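Local coordinates for protein phenylalanine--tRNA ligase beta subunit (Pyrococcus horikoshii, PDB 2CXI) that is the beta subunit of a tetrameric enzyme that uses ATP to charge tRNA(Phe) with phenylalanine, here as an N-terminal fragment that includes the B3/4 and B5 regions, at residues 15-20 / 73-78; 65-70 / 254-259. All blocks are in the same frame, centred on the assembly; numbering follows the deposited sequence.

Contact 1 (15-20 / 73-78); sequences IGRSFS and LGIEKG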
ATOM      1  N   ILE A  15     -24.808  32.699  15.459  1.00 14.43           N
ATOM      2  CA  ILE A  15     -24.457  33.651  16.507  1.00 14.73           C
ATOM      3  C   ILE A  15     -24.910  33.109  17.850  1.00 15.23           C
ATOM      4  O   ILE A  15     -24.271  33.371  18.850  1.00 16.84           O
ATOM      5  CB  ILE A  15     -25.204  35.015  16.259  1.00 14.04           C
ATOM      6  CG1 ILE A  15     -24.642  35.668  14.955  1.00 14.17           C
ATOM      7  CG2 ILE A  15     -25.057  35.906  17.475  1.00 14.73           C
ATOM      8  CD1 ILE A  15     -25.612  36.644  14.302  1.00 14.67           C
ATOM      9  N   GLY A  16     -26.034  32.401  17.849  1.00 15.25           N
ATOM     10  CA  GLY A  16     -26.530  31.688  19.042  1.00 18.16           C
ATOM     11  C   GLY A  16     -27.674  32.436  19.740  1.00 19.32           C
ATOM     12  O   GLY A  16     -28.140  32.007  20.791  1.00 20.02           O
ATOM     13  N   ARG A  17     -28.113  33.563  19.158  1.00 20.35           N
ATOM     14  CA  ARG A  17     -29.079  34.492  19.820  1.00 20.64           C
ATOM     15  C   ARG A  17     -29.965  34.992  18.713  1.00 20.13           C
ATOM     16  O   ARG A  17     -29.487  35.059  17.585  1.00 18.48           O
ATOM     17  CB  ARG A  17     -28.279  35.740  20.179  1.00 22.46           C
ATOM     18  CG  ARG A  17     -28.372  36.195  21.494  1.00 26.64           C
ATOM     19  CD  ARG A  17     -27.256  37.163  21.794  1.00 27.42           C
ATOM     20  NE  ARG A  17     -26.218  36.449  22.505  1.00 28.43           N
ATOM     21  CZ  ARG A  17     -25.493  36.976  23.462  1.00 32.70           C
ATOM     22  NH1 ARG A  17     -25.679  38.256  23.813  1.00 32.60           N
ATOM     23  NH2 ARG A  17     -24.556  36.237  24.039  1.00 35.24           N
ATOM     24  N   SER A  18     -31.189  35.439  19.007  1.00 18.90           N
ATOM     25  CA  SER A  18     -31.991  36.086  17.968  1.00 20.67           C
ATOM     26  C   SER A  18     -32.098  37.599  18.226  1.00 20.04           C
ATOM     27  O   SER A  18     -31.777  38.097  19.316  1.00 20.41           O
ATOM     28  CB  SER A  18     -33.385  35.455  17.764  1.00 20.98           C
ATOM     29  OG  SER A  18     -34.087  35.499  18.973  1.00 25.26           O
ATOM     30  N   PHE A  19     -32.481  38.319  17.175  1.00 21.23           N
ATOM     31  CA  PHE A  19     -32.545  39.781  17.210  1.00 20.77           C
ATOM     32  C   PHE A  19     -33.737  40.248  16.401  1.00 20.71           C
ATOM     33  O   PHE A  19     -34.129  39.609  15.409  1.00 21.41           O
ATOM     34  CB  PHE A  19     -31.292  40.428  16.628  1.00 20.23           C
ATOM     35  CG  PHE A  19     -30.014  39.921  17.202  1.00 20.68           C
ATOM     36  CD1 PHE A  19     -29.419  40.565  18.283  1.00 17.70           C
ATOM     37  CD2 PHE A  19     -29.389  38.814  16.646  1.00 18.92           C
ATOM     38  CE1 PHE A  19     -28.211  40.103  18.813  1.00 20.87           C
ATOM     39  CE2 PHE A  19     -28.181  38.348  17.186  1.00 22.18           C
ATOM     40  CZ  PHE A  19     -27.607  38.996  18.267  1.00 20.69           C
ATOM     41  N   SER A  20     -34.326  41.382  16.793  1.00 20.48           N
ATOM     42  CA  SER A  20     -35.373  41.940  15.905  1.00 20.16           C
ATOM     43  C   SER A  20     -34.785  42.446  14.585  1.00 19.89           C
ATOM     44  O   SER A  20     -33.557  42.606  14.447  1.00 19.26           O
ATOM     45  CB  SER A  20     -36.087  43.092  16.593  1.00 19.09           C
ATOM     46  OG  SER A  20     -35.164  44.124  16.809  1.00 19.30           O
ATOM     47  N   LEU A  73     -20.091  41.649  19.380  1.00 23.81           N
ATOM     48  CA  LEU A  73     -20.868  41.572  20.606  1.00 25.20           C
ATOM     49  C   LEU A  73     -20.076  41.049  21.787  1.00 26.52           C
ATOM     50  O   LEU A  73     -20.622  40.937  22.869  1.00 27.89           O
ATOM     51  CB  LEU A  73     -22.118  40.680  20.413  1.00 24.56           C
ATOM     52  CG  LEU A  73     -23.075  41.177  19.327  1.00 23.58           C
ATOM     53  CD1 LEU A  73     -24.154  40.126  19.003  1.00 26.24           C
ATOM     54  CD2 LEU A  73     -23.664  42.574  19.639  1.00 27.14           C
ATOM     55  N   GLY A  74     -18.821  40.657  21.582  1.00 27.00           N
ATOM     56  CA  GLY A  74     -18.045  40.064  22.659  1.00 26.86           C
ATOM     57  C   GLY A  74     -18.451  38.665  23.070  1.00 27.68           C
ATOM     58  O   GLY A  74     -18.177  38.268  24.193  1.00 28.38           O
ATOM     59  N   ILE A  75     -19.122  37.911  22.203  1.00 26.83           N
ATOM     60  CA  ILE A  75     -19.462  36.517  22.517  1.00 26.94           C
ATOM     61  C   ILE A  75     -18.174  35.705  22.382  1.00 27.33           C
ATOM     62  O   ILE A  75     -17.938  34.750  23.134  1.00 27.91           O
ATOM     63  CB  ILE A  75     -20.596  36.017  21.597  1.00 26.72           C
ATOM     64  CG1 ILE A  75     -21.902  36.773  21.886  1.00 26.81           C
ATOM     65  CG2 ILE A  75     -20.829  34.493  21.706  1.00 29.04           C
ATOM     66  CD1 ILE A  75     -22.965  36.575  20.762  1.00 26.28           C
ATOM     67  N   GLU A  76     -17.310  36.120  21.452  1.00 25.29           N
ATOM     68  CA  GLU A  76     -15.930  35.657  21.416  1.00 25.33           C
ATOM     69  C   GLU A  76     -15.000  36.882  21.348  1.00 25.17           C
ATOM     70  O   GLU A  76     -15.473  37.988  21.071  1.00 23.32           O
ATOM     71  CB  GLU A  76     -15.689  34.744  20.218  1.00 25.57           C
ATOM     72  CG  GLU A  76     -16.648  33.550  20.110  1.00 28.42           C
ATOM     73  CD  GLU A  76     -16.297  32.409  21.057  1.00 33.03           C
ATOM     74  OE1 GLU A  76     -15.252  32.462  21.732  1.00 33.55           O
ATOM     75  OE2 GLU A  76     -17.088  31.439  21.133  1.00 37.94           O
ATOM     76  N   LYS A  77     -13.712  36.688  21.647  1.00 24.73           N
ATOM     77  CA  LYS A  77     -12.715  37.749  21.517  1.00 27.12           C
ATOM     78  C   LYS A  77     -11.325  37.220  21.192  1.00 26.06           C
ATOM     79  O   LYS A  77     -11.048  36.043  21.414  1.00 25.80           O
ATOM     80  CB  LYS A  77     -12.703  38.724  22.713  1.00 27.46           C
ATOM     81  CG  LYS A  77     -12.059  38.243  24.001  1.00 31.03           C
ATOM     82  CD  LYS A  77     -12.114  39.405  25.015  1.00 30.59           C
ATOM     83  CE  LYS A  77     -10.778  39.607  25.700  1.00 37.43           C
ATOM     84  NZ  LYS A  77     -10.934  40.555  26.849  1.00 41.76           N
ATOM     85  N   GLY A  78     -10.473  38.076  20.625  1.00 25.49           N
ATOM     86  CA  GLY A  78      -9.115  37.666  20.246  1.00 24.67           C
ATOM     87  C   GLY A  78      -9.077  36.809  19.001  1.00 24.32           C
ATOM     88  O   GLY A  78     -10.004  36.848  18.194  1.00 23.06           O
TER

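Contact 2 (65-70 / 254-259); sequences VARQIK and LAERGG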
ATOM      1  N   VAL A  65     -20.191  36.372   8.406  1.00 14.70           N
ATOM      2  CA  VAL A  65     -20.998  37.460   8.989  1.00 16.27           C
ATOM      3  C   VAL A  65     -21.300  37.230  10.496  1.00 16.20           C
ATOM      4  O   VAL A  65     -21.110  38.133  11.346  1.00 15.87           O
ATOM      5  CB  VAL A  65     -22.295  37.646   8.176  1.00 15.67           C
ATOM      6  CG1 VAL A  65     -23.246  38.690   8.870  1.00 18.43           C
ATOM      7  CG2 VAL A  65     -21.961  38.098   6.783  1.00 18.73           C
ATOM      8  N   ALA A  66     -21.743  36.006  10.823  1.00 16.54           N
ATOM      9  CA  ALA A  66     -22.050  35.607  12.189  1.00 16.13           C
ATOM     10  C   ALA A  66     -20.791  35.686  13.026  1.00 17.25           C
ATOM     11  O   ALA A  66     -20.822  36.092  14.174  1.00 16.59           O
ATOM     12  CB  ALA A  66     -22.601  34.187  12.197  1.00 16.23           C
ATOM     13  N   ARG A  67     -19.670  35.285  12.444  1.00 16.51           N
ATOM     14  CA  ARG A  67     -18.406  35.294  13.187  1.00 17.43           C
ATOM     15  C   ARG A  67     -18.079  36.742  13.573  1.00 17.55           C
ATOM     16  O   ARG A  67     -17.849  37.031  14.739  1.00 18.18           O
ATOM     17  CB  ARG A  67     -17.295  34.660  12.316  1.00 15.93           C
ATOM     18  CG  ARG A  67     -15.930  34.384  13.014  1.00 18.50           C
ATOM     19  CD  ARG A  67     -15.089  33.449  12.129  1.00 19.71           C
ATOM     20  NE  ARG A  67     -14.939  34.045  10.807  1.00 23.72           N
ATOM     21  CZ  ARG A  67     -14.837  33.384   9.657  1.00 21.52           C
ATOM     22  NH1 ARG A  67     -14.844  32.042   9.608  1.00 22.65           N
ATOM     23  NH2 ARG A  67     -14.706  34.092   8.541  1.00 22.88           N
ATOM     24  N   GLN A  68     -18.123  37.664  12.613  1.00 18.07           N
ATOM     25  CA  GLN A  68     -17.886  39.064  12.922  1.00 19.84           C
ATOM     26  C   GLN A  68     -18.792  39.601  13.991  1.00 18.34           C
ATOM     27  O   GLN A  68     -18.334  40.296  14.911  1.00 18.56           O
ATOM     28  CB  GLN A  68     -18.114  39.956  11.719  1.00 21.00           C
ATOM     29  CG  GLN A  68     -16.937  40.740  11.453  1.00 29.51           C
ATOM     30  CD  GLN A  68     -16.160  39.889  10.561  1.00 39.84           C
ATOM     31  OE1 GLN A  68     -14.927  39.839  10.608  1.00 44.93           O
ATOM     32  NE2 GLN A  68     -16.899  39.137   9.739  1.00 44.54           N
ATOM     33  N   ILE A  69     -20.079  39.332  13.837  1.00 17.57           N
ATOM     34  CA  ILE A  69     -21.057  39.785  14.833  1.00 17.95           C
ATOM     35  C   ILE A  69     -20.762  39.211  16.221  1.00 18.44           C
ATOM     36  O   ILE A  69     -20.904  39.917  17.221  1.00 20.05           O
ATOM     37  CB  ILE A  69     -22.486  39.508  14.335  1.00 17.70           C
ATOM     38  CG1 ILE A  69     -22.762  40.384  13.113  1.00 15.98           C
ATOM     39  CG2 ILE A  69     -23.558  39.772  15.447  1.00 16.77           C
ATOM     40  CD1 ILE A  69     -24.032  39.931  12.321  1.00 18.80           C
ATOM     41  N   LYS A  70     -20.394  37.932  16.298  1.00 19.27           N
ATOM     42  CA  LYS A  70     -20.069  37.337  17.609  1.00 19.48           C
ATOM     43  C   LYS A  70     -18.929  38.116  18.285  1.00 19.12           C
ATOM     44  O   LYS A  70     -18.976  38.375  19.497  1.00 19.25           O
ATOM     45  CB  LYS A  70     -19.700  35.836  17.494  1.00 18.41           C
ATOM     46  CG  LYS A  70     -20.952  34.909  17.363  1.00 20.88           C
ATOM     47  CD  LYS A  70     -20.604  33.434  17.492  1.00 22.35           C
ATOM     48  CE  LYS A  70     -19.849  32.936  16.275  1.00 28.49           C
ATOM     49  NZ  LYS A  70     -19.863  31.403  16.309  1.00 35.64           N
ATOM     50  N   LEU A 254     -16.805  26.344   7.357  1.00 15.20           N
ATOM     51  CA  LEU A 254     -17.307  25.037   7.794  1.00 15.61           C
ATOM     52  C   LEU A 254     -16.994  24.707   9.251  1.00 16.00           C
ATOM     53  O   LEU A 254     -17.817  24.088   9.953  1.00 17.22           O
ATOM     54  CB  LEU A 254     -16.840  23.921   6.818  1.00 15.32           C
ATOM     55  CG  LEU A 254     -17.385  23.973   5.384  1.00 16.18           C
ATOM     56  CD1 LEU A 254     -16.815  22.849   4.493  1.00 15.51           C
ATOM     57  CD2 LEU A 254     -18.940  23.964   5.354  1.00 15.09           C
ATOM     58  N   ALA A 255     -15.861  25.185   9.759  1.00 17.63           N
ATOM     59  CA  ALA A 255     -15.586  25.075  11.199  1.00 18.00           C
ATOM     60  C   ALA A 255     -16.665  25.778  12.058  1.00 19.70           C
ATOM     61  O   ALA A 255     -16.995  25.323  13.169  1.00 18.26           O
ATOM     62  CB  ALA A 255     -14.203  25.592  11.531  1.00 17.62           C
ATOM     63  N   GLU A 256     -17.237  26.864  11.531  1.00 19.45           N
ATOM     64  CA  GLU A 256     -18.339  27.567  12.258  1.00 20.46           C
ATOM     65  C   GLU A 256     -19.599  26.736  12.383  1.00 19.59           C
ATOM     66  O   GLU A 256     -20.460  27.026  13.234  1.00 20.25           O
ATOM     67  CB  GLU A 256     -18.726  28.900  11.584  1.00 20.55           C
ATOM     68  CG  GLU A 256     -17.670  29.993  11.695  1.00 24.69           C
ATOM     69  CD  GLU A 256     -17.427  30.487  13.112  1.00 29.02           C
ATOM     70  OE1 GLU A 256     -18.379  30.800  13.866  1.00 29.43           O
ATOM     71  OE2 GLU A 256     -16.259  30.531  13.475  1.00 29.01           O
ATOM     72  N   ARG A 257     -19.735  25.737  11.517  1.00 17.82           N
ATOM     73  CA  ARG A 257     -20.817  24.753  11.561  1.00 17.99           C
ATOM     74  C   ARG A 257     -20.399  23.451  12.296  1.00 17.86           C
ATOM     75  O   ARG A 257     -21.056  22.410  12.153  1.00 17.90           O
ATOM     76  CB  ARG A 257     -21.259  24.413  10.111  1.00 18.52           C
ATOM     77  CG  ARG A 257     -21.558  25.679   9.274  1.00 20.54           C
ATOM     78  CD  ARG A 257     -22.587  25.461   8.218  1.00 25.80           C
ATOM     79  NE  ARG A 257     -23.038  26.687   7.538  1.00 25.55           N
ATOM     80  CZ  ARG A 257     -24.099  27.407   7.888  1.00 22.03           C
ATOM     81  NH1 ARG A 257     -24.395  28.481   7.182  1.00 21.00           N
ATOM     82  NH2 ARG A 257     -24.831  27.091   8.946  1.00 19.16           N
ATOM     83  N   GLY A 258     -19.308  23.495  13.062  1.00 16.65           N
ATOM     84  CA  GLY A 258     -18.914  22.327  13.853  1.00 17.17           C
ATOM     85  C   GLY A 258     -17.995  21.377  13.091  1.00 18.20           C
ATOM     86  O   GLY A 258     -17.570  20.347  13.639  1.00 17.15           O
ATOM     87  N   GLY A 259     -17.666  21.709  11.835  1.00 17.20           N
ATOM     88  CA  GLY A 259     -16.724  20.888  11.047  1.00 16.82           C
ATOM     89  C   GLY A 259     -15.342  20.751  11.671  1.00 16.72           C
ATOM     90  O   GLY A 259     -14.771  21.712  12.215  1.00 17.08           O
TER

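Contact 1 (15-20 / 73-78)
Ile75 reaches between Ile15 and Arg17 and is the hub of this contact. On its packed side the methyl CD1 of Ile75 lies 4.0 Å from CG2 of Ile15, the two side chains crossing at about a right angle. CG2 of Ile15 stands anti to the backbone N, while CG1, beside that N (chi1 -67°), heads for Ala66 and Ile69 of helix 62-72. The same CG2 sits in the plane of the Phe19 ring, at its edge. Phe19 in turn meets Leu73 from the opposite direction, CZ to CD1 3.7 Å, the methyl approaching the ring obliquely, and Trp24 and Leu27 of helix 21-30 also pack on Phe19. Both segments are helix exits: Gly16, with positive phi, follows helix 8-15, and Gly74, also at positive phi, closes helix 62-72 in a Schellman motif, so the apolar residues beside these glycines bring two helix C-terminal ends together. Ser20 then serves as the N-cap of helix 21-30. The outer side is looser and turned to solvent. There Arg17, an exposed residue whose chain bends at chi3 (-99°), lays one face of its guanidinium over Ile75. CD1 of Ile75 stands 3.4 Å above the guanidinium plane, displaced toward the rim, and NH2 of Arg17 comes to 3.5 Å from CG1 of Ile75. No hydrogen bond joins the two segments, and Arg17 meets Ile75 here through van der Waals contact. Cutting Ile75 back to an alanine would remove everything beyond CB, and would probably leave a gap beside Ile15 CG2 and the Arg17 guanidinium without its apolar support, set freer to swing into solvent.

Contact 2 (65-70 / 254-259)
Glu256, in segment 254-259, extends its carboxylate to Lys70 and Arg67 on one side of helix 62-72. Leu254 opens the segment with a carbonyl that accepts hydrogen bonds from the backbone N of both Arg257 and Gly259. Ala255 starts a type I turn that runs to Gly258. Next comes Glu256, whose CG is anti to the carbonyl carbon (chi1 -70°) and whose chain bends at chi2, bringing the two oxygens to different partners. OE1 accepts a hydrogen bond from NZ of Lys70 at 2.9 Å, part of a salt bridge and nearly in line with the C-O bond. OE2 lies instead against the aliphatic part of Arg67, 3.4 Å from CD. The Arg67 guanidinium stands almost perpendicular to the carboxylate, the planes 89° apart, and NH1 remains 4.4 Å from OE2, too far for a salt bridge; this guanidinium makes a cation-pi contact with Phe328. Arg257 turns to other acids, bridging to Asp10 and Glu63. Gly258, at positive phi, is the C-prime residue of a Schellman motif, its N bonded to Ala255 O, and Gly259 leads out toward strand 260-267. With one short ion pair to Lys70 and a second positive charge nearby, the Glu256 carboxylate is likely to stay ionised, so the link between the B3/4 region and helix 62-72 probably rests in good part on charge pairing, with the Arg67 methylenes packed alongside.

Overall arrangement
From the N terminus, the chain leaves helix 8-15 at residues 15-20, passes through helix 21-30 and strands 33-41 and 44-51, and runs along helix 62-72 before residues 73-78 return to the start and close the loop of contact 1. Contact 2 starts within that loop, at 65-70, and is completed only 184 residues later at 254-259, so the two cross. They meet directly at helix 62-72: Ile15 also packs on Lys70, and the N of Ile75 probably donates a hydrogen bond to Lys70 O. Contact 1 thus gathers the N-terminal helices, and contact 2 ties them to the B3/4 region.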